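Local structure of 190aa long hypothetical protein (Pyrococcus horikoshii, 2DDZ) at residues R94-E97 / L98-Y102. The protein is of unknown function, is probably related in fold to class II aminoacyl-tRNA synthetases, and assembles as a hexamer. Numbering follows the deposited sequence.
Sequences RLVE and LLWNY. With GAI (guanidine), chain S.
W100 lays its indole back against the C-terminal part of helix 81-100, with CD1 3.2 Å from the carbonyl O of V96, an oblique approach, and 4.4 Å from V96 CG1. With CG beside the backbone N and anti to the carbonyl carbon (chi1 -83°), the ring swings back toward V96, while CB rests 3.2 Å from E97 O. A bound guanidine lies over one face of the indole, its N1 3.4 Å from W100 CE3 and offset toward the rim of the ring. NE1 makes a weak hydrogen bond to the carbonyl of A106, and the ring also meets W100 of the second subunit, the planes inclined at about 45°. Replacing the indole with the methyl of an alanine is likely to deprive the guanidine of this aromatic face and open a gap beside V96 and W100 of the second subunit. One turn apart on another side, R94 and L98 cross obliquely: the R94 chain bends at chi2 (75°), bringing NH1 3.6 Å from L98 CB, and the guanidinium turns its edge to L98, whose N lies in its plane. The E97 chain, extended beyond CG, carries OE2 to a salt bridge with R108 of the second subunit. Beneath these side chains, L98 N to R94 O (2.9 Å) and L99 N to L95 O (3.1 Å) are i to i+4 bonds; L99 N also reaches V96 O weakly, and W100 N is shared weakly between V96 O and E97 O. Such mixed i to i+4 and i to i+3 bonding is characteristic of a helix near its C-terminal end, here set at a subunit interface of the hexamer.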
loop_
_atom_site.group_PDB
_atom_site.type_symbol
_atom_site.label_atom_id
_atom_site.label_comp_id
_atom_site.label_asym_id
_atom_site.label_seq_id
_atom_site.Cartn_x
_atom_site.Cartn_y
_atom_site.Cartn_z
ATOM N N ARG E 94 0.285 -12.897 24.247
ATOM C CA ARG E 94 -0.981 -13.352 24.817
ATOM C C ARG E 94 -0.850 -14.778 25.355
ATOM O O ARG E 94 -1.394 -15.090 26.414
ATOM C CB ARG E 94 -2.105 -13.300 23.792
ATOM C CG ARG E 94 -3.432 -13.880 24.308
ATOM C CD ARG E 94 -4.149 -12.937 25.287
ATOM N NE ARG E 94 -5.377 -13.526 25.827
ATOM C CZ ARG E 94 -5.425 -14.343 26.881
ATOM N NH1 ARG E 94 -4.312 -14.675 27.524
ATOM N NH2 ARG E 94 -6.584 -14.836 27.296
ATOM N N LEU E 95 -0.137 -15.636 24.625
ATOM C CA LEU E 95 0.090 -17.012 25.057
ATOM C C LEU E 95 0.850 -17.017 26.382
ATOM O O LEU E 95 0.637 -17.886 27.227
ATOM C CB LEU E 95 0.906 -17.792 24.022
ATOM C CG LEU E 95 0.203 -18.145 22.711
ATOM C CD1 LEU E 95 1.146 -18.978 21.865
ATOM C CD2 LEU E 95 -1.099 -18.922 22.993
ATOM N N VAL E 96 1.739 -16.046 26.559
ATOM C CA VAL E 96 2.517 -15.958 27.784
ATOM C C VAL E 96 1.591 -15.609 28.947
ATOM O O VAL E 96 1.638 -16.243 29.998
ATOM C CB VAL E 96 3.653 -14.908 27.637
ATOM C CG1 VAL E 96 4.284 -14.601 28.988
ATOM C CG2 VAL E 96 4.721 -15.448 26.676
ATOM N N GLU E 97 0.742 -14.606 28.744
ATOM C CA GLU E 97 -0.227 -14.189 29.757
ATOM C C GLU E 97 -1.100 -15.386 30.145
ATOM O O GLU E 97 -1.423 -15.588 31.310
ATOM C CB GLU E 97 -1.126 -13.090 29.192
ATOM C CG GLU E 97 -0.502 -11.710 29.116
ATOM C CD GLU E 97 -1.231 -10.799 28.131
ATOM O OE1 GLU E 97 -2.445 -11.007 27.914
ATOM O OE2 GLU E 97 -0.593 -9.873 27.582
ATOM N N LEU E 98 -1.476 -16.172 29.143
ATOM C CA LEU E 98 -2.320 -17.336 29.348
ATOM C C LEU E 98 -1.679 -18.428 30.207
ATOM O O LEU E 98 -2.367 -19.116 30.959
ATOM C CB LEU E 98 -2.719 -17.922 27.991
ATOM C CG LEU E 98 -3.596 -19.174 28.067
ATOM C CD1 LEU E 98 -4.876 -18.839 28.828
ATOM C CD2 LEU E 98 -3.918 -19.685 26.666
ATOM N N LEU E 99 -0.370 -18.600 30.088
ATOM C CA LEU E 99 0.318 -19.622 30.868
ATOM C C LEU E 99 0.301 -19.243 32.339
ATOM O O LEU E 99 0.376 -20.102 33.209
ATOM C CB LEU E 99 1.750 -19.806 30.360
ATOM C CG LEU E 99 1.873 -20.531 29.013
ATOM C CD1 LEU E 99 3.300 -20.484 28.522
ATOM C CD2 LEU E 99 1.425 -21.967 29.175
ATOM N N TRP E 100 0.189 -17.948 32.611
ATOM C CA TRP E 100 0.119 -17.474 33.987
ATOM C C TRP E 100 -1.150 -17.962 34.682
ATOM O O TRP E 100 -1.124 -18.257 35.873
ATOM C CB TRP E 100 0.173 -15.948 34.032
ATOM C CG TRP E 100 1.561 -15.423 33.973
ATOM C CD1 TRP E 100 2.242 -15.010 32.863
ATOM C CD2 TRP E 100 2.471 -15.299 35.072
ATOM N NE1 TRP E 100 3.522 -14.634 33.202
ATOM C CE2 TRP E 100 3.690 -14.801 34.552
ATOM C CE3 TRP E 100 2.376 -15.562 36.445
ATOM C CZ2 TRP E 100 4.809 -14.561 35.366
ATOM C CZ3 TRP E 100 3.488 -15.324 37.251
ATOM C CH2 TRP E 100 4.687 -14.827 36.706
ATOM N N ASN E 101 -2.254 -18.047 33.940
ATOM C CA ASN E 101 -3.517 -18.510 34.512
ATOM C C ASN E 101 -3.463 -20.020 34.727
ATOM O O ASN E 101 -4.424 -20.646 35.177
ATOM C CB ASN E 101 -4.693 -18.118 33.602
ATOM C CG ASN E 101 -4.851 -16.606 33.471
ATOM O OD1 ASN E 101 -4.314 -15.839 34.272
ATOM N ND2 ASN E 101 -5.599 -16.173 32.459
ATOM N N TYR E 102 -2.320 -20.595 34.386
ATOM C CA TYR E 102 -2.096 -22.014 34.583
ATOM C C TYR E 102 -1.061 -22.142 35.698
ATOM O O TYR E 102 -0.570 -23.233 35.989
ATOM C CB TYR E 102 -1.564 -22.670 33.317
ATOM C CG TYR E 102 -2.624 -23.028 32.306
ATOM C CD1 TYR E 102 -3.179 -22.060 31.469
ATOM C CD2 TYR E 102 -3.042 -24.354 32.154
ATOM C CE1 TYR E 102 -4.116 -22.403 30.497
ATOM C CE2 TYR E 102 -3.980 -24.714 31.187
ATOM C CZ TYR E 102 -4.511 -23.734 30.360
ATOM O OH TYR E 102 -5.420 -24.091 29.392
HETATM C C GAI S . 2.213 -12.122 37.697
HETATM N N1 GAI S . 1.749 -12.265 36.494
HETATM N N2 GAI S . 1.414 -12.251 38.765
HETATM N N3 GAI S . 3.528 -11.837 37.875
#